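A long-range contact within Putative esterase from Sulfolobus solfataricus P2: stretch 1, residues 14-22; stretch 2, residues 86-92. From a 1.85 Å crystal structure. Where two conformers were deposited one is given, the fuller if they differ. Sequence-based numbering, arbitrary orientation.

Stretch 1 14-22: PILGNDQLI
Stretch 2, residues 86-92: VLYLARN

A doubly turned strand connection, residues 14-22, packs against the last turn and a half of a helix, residues 86-91 (phi -61 to -66°, psi -28 to -54°), through apolar side chains and one bridging water; no direct hydrogen bond crosses between them, and the contact buries 300 Å² summed over both sides. Pro14 (phi/psi -55/142) lies in a strand, out of reach of the helix. Ile15 (-89/131) directs its CA-to-CB bond toward the helix; with chi1 m and chi2 t, its CD1 lies 3.8 Å from Leu87 CD2, a fit between two branched apolar side chains in a buried setting. Its backbone is anchored within the stretch, Ile15 N donating to Leu21 O at 3.2 Å. A type II turn then runs from Ile15 to Asn18, closed by Asn18 N to Ile15 O at 2.9 Å. Leu16 (-54/132; chi1 p, chi2 t) and Gly17 (74/0) form its corner; the positive phi of Gly17 favours glycine. Asn18 (-145/69; chi1 m, chi2 -89°) is buried, its CA-to-CB bond toward the helix. Its ND2 donates to Leu16 O at 3.0 Å, bracing the turn, and passes 3.8 Å from Leu87 CD1. Asn18 OD1 accepts a hydrogen bond from a water whose oxygen is 2.7 Å away, and the same oxygen accepts one from Arg91 NH1, also at 2.7 Å, so a single water links amide and guanidinium. A type I turn from Asn18 to Leu21 follows, closed by Leu21 N to Asn18 O at 3.0 Å; Asp19 (-79/-2; chi1 p) and Gln20 (-83/-10; chi1 m, chi2 m) form its exposed corner, where the chain changes direction. Leu21 (-108/139; chi1 m, chi2 t) has the largest area covered, and its CA is 7.0 Å from Arg91 CA, the closest backbone register. Leu21 CD1 sits 3.7 Å from Leu87 O and 3.8 Å from Leu87 CB, while Leu21 CD2 lies 3.9 Å from Ala90 CB and 3.7 Å from Arg91 CD. The small Ala90 side chain thus meets one methyl of Leu21. Arg91 (chi1 to chi3 all m, chi4 -78°) starts with its CA-to-CB bond sideways to stretch 1, and its aliphatic part packs on that methyl before its guanidinium reaches the water. Leu87 (chi1 m, chi2 t), its CA-to-CB bond toward stretch 1, presents CD1 to Asn18 and CD2 to Ile15, with CB and CD2 both against Leu21, so one branched side chain serves three neighbours in a buried setting.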

# COMPACT_ATOMS: atom_id res chain seq x y z
N PRO A 14 -3.53 -3.27 21.78
CA PRO A 14 -2.21 -3.87 21.48
C PRO A 14 -2.16 -4.70 20.19
O PRO A 14 -3.12 -5.35 19.79
CB PRO A 14 -1.90 -4.72 22.73
CG PRO A 14 -2.62 -4.04 23.81
CD PRO A 14 -3.94 -3.59 23.16
N ILE A 15 -1.04 -4.60 19.48
CA ILE A 15 -0.89 -5.24 18.17
C ILE A 15 -0.34 -6.66 18.41
O ILE A 15 0.58 -6.84 19.19
CB ILE A 15 0.01 -4.38 17.26
CG1 ILE A 15 -0.69 -3.03 17.01
CG2 ILE A 15 0.40 -5.15 16.01
CD1 ILE A 15 0.09 -1.98 16.21
N LEU A 16 -0.94 -7.65 17.79
CA LEU A 16 -0.50 -9.03 17.97
C LEU A 16 0.98 -9.15 17.68
O LEU A 16 1.47 -8.62 16.68
CB LEU A 16 -1.30 -10.01 17.13
CG LEU A 16 -1.07 -10.19 15.63
CD1 LEU A 16 -1.74 -11.50 15.12
CD2 LEU A 16 -1.50 -8.94 14.80
N GLY A 17 1.69 -9.81 18.60
CA GLY A 17 3.13 -10.04 18.50
C GLY A 17 3.99 -8.83 18.77
O GLY A 17 5.21 -8.92 18.69
N ASN A 18 3.36 -7.70 19.08
CA ASN A 18 4.06 -6.43 19.25
C ASN A 18 3.36 -5.68 20.34
O ASN A 18 2.77 -4.63 20.11
CB ASN A 18 4.03 -5.64 17.95
CG ASN A 18 4.77 -6.33 16.83
OD1 ASN A 18 5.96 -6.11 16.69
ND2 ASN A 18 4.08 -7.22 16.05
N ASP A 19 3.45 -6.18 21.57
CA ASP A 19 2.61 -5.60 22.62
C ASP A 19 3.10 -4.25 23.23
O ASP A 19 2.44 -3.68 24.10
CB ASP A 19 2.34 -6.62 23.73
CG ASP A 19 3.57 -7.06 24.42
OD1 ASP A 19 4.58 -6.31 24.44
OD2 ASP A 19 3.53 -8.20 24.94
N GLN A 20 4.25 -3.76 22.77
CA GLN A 20 4.67 -2.41 23.10
C GLN A 20 4.03 -1.36 22.18
O GLN A 20 4.15 -0.14 22.40
CB GLN A 20 6.20 -2.32 23.05
CG GLN A 20 6.84 -3.03 24.30
CD GLN A 20 6.04 -2.73 25.64
OE1 GLN A 20 5.18 -3.53 26.07
NE2 GLN A 20 6.29 -1.56 26.26
N LEU A 21 3.38 -1.85 21.14
CA LEU A 21 2.73 -0.98 20.15
C LEU A 21 1.22 -1.04 20.28
O LEU A 21 0.63 -2.10 20.53
CB LEU A 21 3.12 -1.37 18.72
CG LEU A 21 4.59 -1.26 18.37
CD1 LEU A 21 4.78 -1.74 16.94
CD2 LEU A 21 5.11 0.17 18.60
N ILE A 22 0.56 0.11 20.15
CA ILE A 22 -0.89 0.10 20.26
C ILE A 22 -1.51 0.72 19.00
O ILE A 22 -0.90 1.56 18.32
CB ILE A 22 -1.41 0.69 21.63
CG1 ILE A 22 -1.28 2.19 21.64
CG2 ILE A 22 -0.67 0.02 22.87
CD1 ILE A 22 -2.48 2.91 21.05
N VAL A 86 5.52 0.36 9.09
CA VAL A 86 4.60 0.98 10.03
C VAL A 86 5.03 0.70 11.46
O VAL A 86 5.22 1.61 12.27
CB VAL A 86 3.11 0.57 9.77
CG1 VAL A 86 2.21 0.97 10.97
CG2 VAL A 86 2.59 1.16 8.47
N LEU A 87 5.20 -0.58 11.78
CA LEU A 87 5.59 -1.02 13.12
C LEU A 87 7.01 -0.56 13.53
O LEU A 87 7.25 -0.16 14.65
CB LEU A 87 5.42 -2.52 13.24
CG LEU A 87 4.01 -3.12 12.94
CD1 LEU A 87 4.01 -4.61 13.23
CD2 LEU A 87 2.85 -2.48 13.71
N TYR A 88 7.93 -0.62 12.58
CA TYR A 88 9.31 -0.18 12.77
C TYR A 88 9.39 1.30 13.12
O TYR A 88 10.08 1.69 14.07
CB TYR A 88 10.11 -0.44 11.48
CG TYR A 88 11.59 -0.13 11.65
CD1 TYR A 88 12.46 -1.09 12.17
CD2 TYR A 88 12.12 1.12 11.32
CE1 TYR A 88 13.80 -0.82 12.32
CE2 TYR A 88 13.47 1.36 11.46
CZ TYR A 88 14.29 0.40 11.97
OH TYR A 88 15.63 0.63 12.11
N LEU A 89 8.71 2.13 12.34
CA LEU A 89 8.70 3.56 12.64
C LEU A 89 7.99 3.85 13.97
O LEU A 89 8.44 4.70 14.71
CB LEU A 89 8.16 4.40 11.48
CG LEU A 89 8.95 4.40 10.19
CD1 LEU A 89 8.17 5.25 9.19
CD2 LEU A 89 10.39 4.92 10.44
N ALA A 90 6.90 3.14 14.26
CA ALA A 90 6.22 3.33 15.55
C ALA A 90 7.13 2.91 16.72
O ALA A 90 7.19 3.60 17.74
CB ALA A 90 4.89 2.58 15.58
N ARG A 91 7.86 1.80 16.59
CA ARG A 91 8.80 1.37 17.64
C ARG A 91 9.89 2.37 17.87
O ARG A 91 10.42 2.48 18.95
CB ARG A 91 9.47 0.01 17.27
CG ARG A 91 8.61 -1.18 17.58
CD ARG A 91 8.41 -1.44 19.11
NE ARG A 91 9.63 -1.83 19.76
CZ ARG A 91 10.17 -3.05 19.69
NH1 ARG A 91 9.58 -4.04 19.03
NH2 ARG A 91 11.31 -3.29 20.31
N ASN A 92 10.22 3.12 16.83
CA ASN A 92 11.25 4.14 16.87
C ASN A 92 10.74 5.56 17.15
O ASN A 92 11.46 6.54 16.96
CB ASN A 92 12.08 4.00 15.60
CG ASN A 92 13.02 2.78 15.68
OD1 ASN A 92 14.02 2.87 16.35
ND2 ASN A 92 12.66 1.65 15.06
O HOH W 1 6.98 -4.60 18.68